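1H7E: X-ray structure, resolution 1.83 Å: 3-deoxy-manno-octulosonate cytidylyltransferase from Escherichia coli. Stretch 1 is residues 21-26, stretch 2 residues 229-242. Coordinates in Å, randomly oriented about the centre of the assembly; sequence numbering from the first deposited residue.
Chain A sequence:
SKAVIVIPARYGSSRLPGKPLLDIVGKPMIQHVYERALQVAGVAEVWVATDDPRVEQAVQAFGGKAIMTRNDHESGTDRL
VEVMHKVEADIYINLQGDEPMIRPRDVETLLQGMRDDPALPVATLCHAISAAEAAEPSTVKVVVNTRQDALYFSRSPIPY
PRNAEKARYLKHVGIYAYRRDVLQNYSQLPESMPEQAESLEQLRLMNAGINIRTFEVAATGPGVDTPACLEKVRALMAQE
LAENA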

# COMPACT_ATOMS: atom_id res chain seq x y z
N LEU A 21 30.96 4.05 17.63
CA LEU A 21 32.00 3.99 18.65
C LEU A 21 31.65 4.71 19.97
O LEU A 21 32.46 4.76 20.89
CB LEU A 21 33.33 4.50 18.07
CG LEU A 21 33.76 3.93 16.70
CD1 LEU A 21 35.06 4.54 16.25
CD2 LEU A 21 33.90 2.44 16.78
N LEU A 22 30.43 5.25 20.06
CA LEU A 22 29.99 5.95 21.27
C LEU A 22 29.93 4.98 22.44
O LEU A 22 29.56 3.82 22.26
CB LEU A 22 28.61 6.58 21.08
CG LEU A 22 28.46 7.88 20.30
CD1 LEU A 22 26.97 8.14 20.14
CD2 LEU A 22 29.13 9.03 21.02
N ASP A 23 30.24 5.46 23.63
CA ASP A 23 30.22 4.61 24.81
C ASP A 23 28.87 4.49 25.50
O ASP A 23 28.19 5.48 25.75
CB ASP A 23 31.27 5.07 25.83
CG ASP A 23 31.45 4.06 26.96
OD1 ASP A 23 30.63 4.04 27.92
OD2 ASP A 23 32.42 3.28 26.88
N ILE A 24 28.51 3.26 25.82
CA ILE A 24 27.27 2.97 26.53
C ILE A 24 27.73 1.94 27.56
O ILE A 24 28.14 0.83 27.21
CB ILE A 24 26.17 2.37 25.59
CG1 ILE A 24 25.83 3.33 24.45
CG2 ILE A 24 24.91 2.03 26.40
CD1 ILE A 24 24.87 2.76 23.43
N VAL A 25 27.69 2.32 28.84
CA VAL A 25 28.11 1.45 29.95
C VAL A 25 29.46 0.74 29.73
O VAL A 25 29.58 -0.48 29.92
CB VAL A 25 26.99 0.43 30.42
CG1 VAL A 25 25.79 1.17 30.98
CG2 VAL A 25 26.55 -0.51 29.29
N GLY A 26 30.46 1.51 29.30
CA GLY A 26 31.79 0.96 29.10
C GLY A 26 32.14 0.21 27.82
O GLY A 26 33.26 -0.30 27.72
N CYS A 229 17.95 11.15 23.67
CA CYS A 229 17.58 9.73 23.71
C CYS A 229 18.78 8.83 24.01
O CYS A 229 18.62 7.64 24.32
CB CYS A 229 16.92 9.30 22.39
SG CYS A 229 15.24 9.92 22.08
N LEU A 230 19.99 9.37 23.86
CA LEU A 230 21.22 8.62 24.13
C LEU A 230 21.33 8.38 25.63
O LEU A 230 21.72 7.29 26.07
CB LEU A 230 22.45 9.39 23.61
CG LEU A 230 23.86 8.89 23.96
CD1 LEU A 230 24.05 7.44 23.52
CD2 LEU A 230 24.89 9.79 23.30
N GLU A 231 20.95 9.40 26.41
CA GLU A 231 20.97 9.33 27.88
C GLU A 231 19.87 8.38 28.36
O GLU A 231 20.01 7.74 29.41
CB GLU A 231 20.78 10.72 28.50
CG GLU A 231 21.70 11.82 27.98
CD GLU A 231 23.19 11.49 28.07
OE1 GLU A 231 23.63 10.94 29.10
OE2 GLU A 231 23.92 11.81 27.11
N LYS A 232 18.78 8.31 27.60
CA LYS A 232 17.66 7.42 27.93
C LYS A 232 18.13 5.97 27.75
O LYS A 232 17.79 5.09 28.54
CB LYS A 232 16.43 7.72 27.05
CG LYS A 232 15.21 6.84 27.35
CD LYS A 232 13.88 7.51 26.99
CE LYS A 232 13.38 7.12 25.61
NZ LYS A 232 14.26 7.59 24.51
N VAL A 233 18.93 5.74 26.71
CA VAL A 233 19.48 4.42 26.43
C VAL A 233 20.55 4.07 27.48
O VAL A 233 20.57 2.94 27.97
CB VAL A 233 20.04 4.32 25.00
CG1 VAL A 233 20.82 3.02 24.81
CG2 VAL A 233 18.90 4.38 24.00
N ARG A 234 21.39 5.04 27.85
CA ARG A 234 22.43 4.82 28.86
C ARG A 234 21.80 4.42 30.19
O ARG A 234 22.24 3.46 30.83
CB ARG A 234 23.31 6.05 29.06
CG ARG A 234 24.43 6.18 28.04
CD ARG A 234 25.40 7.27 28.42
NE ARG A 234 26.54 7.30 27.50
CZ ARG A 234 26.76 8.27 26.62
NH1 ARG A 234 25.92 9.30 26.54
NH2 ARG A 234 27.82 8.22 25.82
N ALA A 235 20.75 5.15 30.58
CA ALA A 235 20.03 4.87 31.82
C ALA A 235 19.29 3.53 31.75
O ALA A 235 19.33 2.73 32.70
CB ALA A 235 19.04 6.01 32.12
N LEU A 236 18.65 3.28 30.60
CA LEU A 236 17.87 2.07 30.35
C LEU A 236 18.74 0.80 30.27
O LEU A 236 18.33 -0.27 30.76
CB LEU A 236 17.07 2.24 29.05
CG LEU A 236 15.53 2.16 29.07
CD1 LEU A 236 14.95 2.54 30.43
CD2 LEU A 236 14.98 3.06 27.96
N MET A 237 19.92 0.93 29.67
CA MET A 237 20.86 -0.18 29.53
C MET A 237 21.50 -0.51 30.88
O MET A 237 21.80 -1.67 31.16
CB MET A 237 21.95 0.15 28.51
CG MET A 237 22.61 -1.07 27.87
SD MET A 237 21.87 -1.48 26.27
CE MET A 237 22.75 -0.36 25.23
N ALA A 238 21.73 0.53 31.70
CA ALA A 238 22.32 0.41 33.04
C ALA A 238 21.32 -0.18 34.04
O ALA A 238 21.70 -0.95 34.93
CB ALA A 238 22.81 1.77 33.53
N GLN A 239 20.06 0.20 33.90
CA GLN A 239 18.98 -0.29 34.75
C GLN A 239 18.77 -1.78 34.44
O GLN A 239 18.34 -2.55 35.31
CB GLN A 239 17.70 0.52 34.47
CG GLN A 239 16.48 0.19 35.34
CD GLN A 239 15.58 -0.88 34.75
OE1 GLN A 239 15.25 -0.85 33.55
NE2 GLN A 239 15.17 -1.83 35.58
N GLU A 240 19.09 -2.17 33.21
CA GLU A 240 18.96 -3.55 32.74
C GLU A 240 20.06 -4.47 33.28
O GLU A 240 19.81 -5.65 33.54
CB GLU A 240 18.94 -3.59 31.21
CG GLU A 240 18.49 -4.92 30.63
CD GLU A 240 18.31 -4.89 29.12
OE1 GLU A 240 18.59 -5.91 28.47
OE2 GLU A 240 17.87 -3.85 28.59
N LEU A 241 21.28 -3.94 33.44
CA LEU A 241 22.43 -4.69 33.98
C LEU A 241 22.25 -5.01 35.47
O LEU A 241 22.70 -6.06 35.95
CB LEU A 241 23.75 -3.93 33.80
CG LEU A 241 24.43 -3.90 32.42
CD1 LEU A 241 25.71 -3.09 32.51
CD2 LEU A 241 24.74 -5.32 31.95
N ALA A 242 21.61 -4.09 36.18
CA ALA A 242 21.34 -4.23 37.61
C ALA A 242 20.13 -5.15 37.87
O ALA A 242 20.01 -5.75 38.94
CB ALA A 242 21.11 -2.85 38.24

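Residues 21-26 form a short segment, extended at Asp23 and Ile24, that lies against one side of the helix containing residues 229-242. The two stretches are more than 200 residues apart in sequence. Their backbones come close at Ile24 and Arg234, where the CA atoms are 5.7 Å apart. Together they bury 421 Å² of surface.

Leu21 is out of reach of the helix. Leu22 makes the first contact. Its CA-to-CB bond points toward the helix, and Leu22 CD1 lies 4.1 Å from Leu230 CD2, an apolar contact between methyl groups.

Asp23 contributes its backbone carbonyl. Arg234 NH2 donates a hydrogen bond to Asp23 O at 2.8 Å. Arg234 NE adds a weak one to Asp23 O at 3.0 Å. The oxygen sits at the edge of the guanidinium, near its plane, so two N-H groups can share it. Within the helix, Arg234 NH1 also forms a salt bridge with Glu231 OE2 at 3.3 Å. The Asp23 carboxylate is used locally: Gly26 N donates a hydrogen bond to Asp23 OD1 at 2.9 Å, linking the two ends of the turn from Asp23 to Gly26.

Ile24 is buried and has the largest area covered by the helix. Ile24 CG2 packs tightly against Met237 CE at 3.4 Å. Ile24 CD1 reaches Val233 CG1 at 4.3 Å. These contacts are apolar and shield hydrocarbon from solvent.

The CA-to-CB bond of Val25 points toward the helix from a backbone with positive phi. Val25 CG1 is 4.0 Å from Ala238 CB, an apolar contact. Val25 CG2 lies 4.2 Å from Met237 CG and 4.2 Å from Leu241 CD1.

Gly26 does not touch the helix. Its backbone angles favour glycine, because a CB would be jammed against the carbonyl oxygen of Val25.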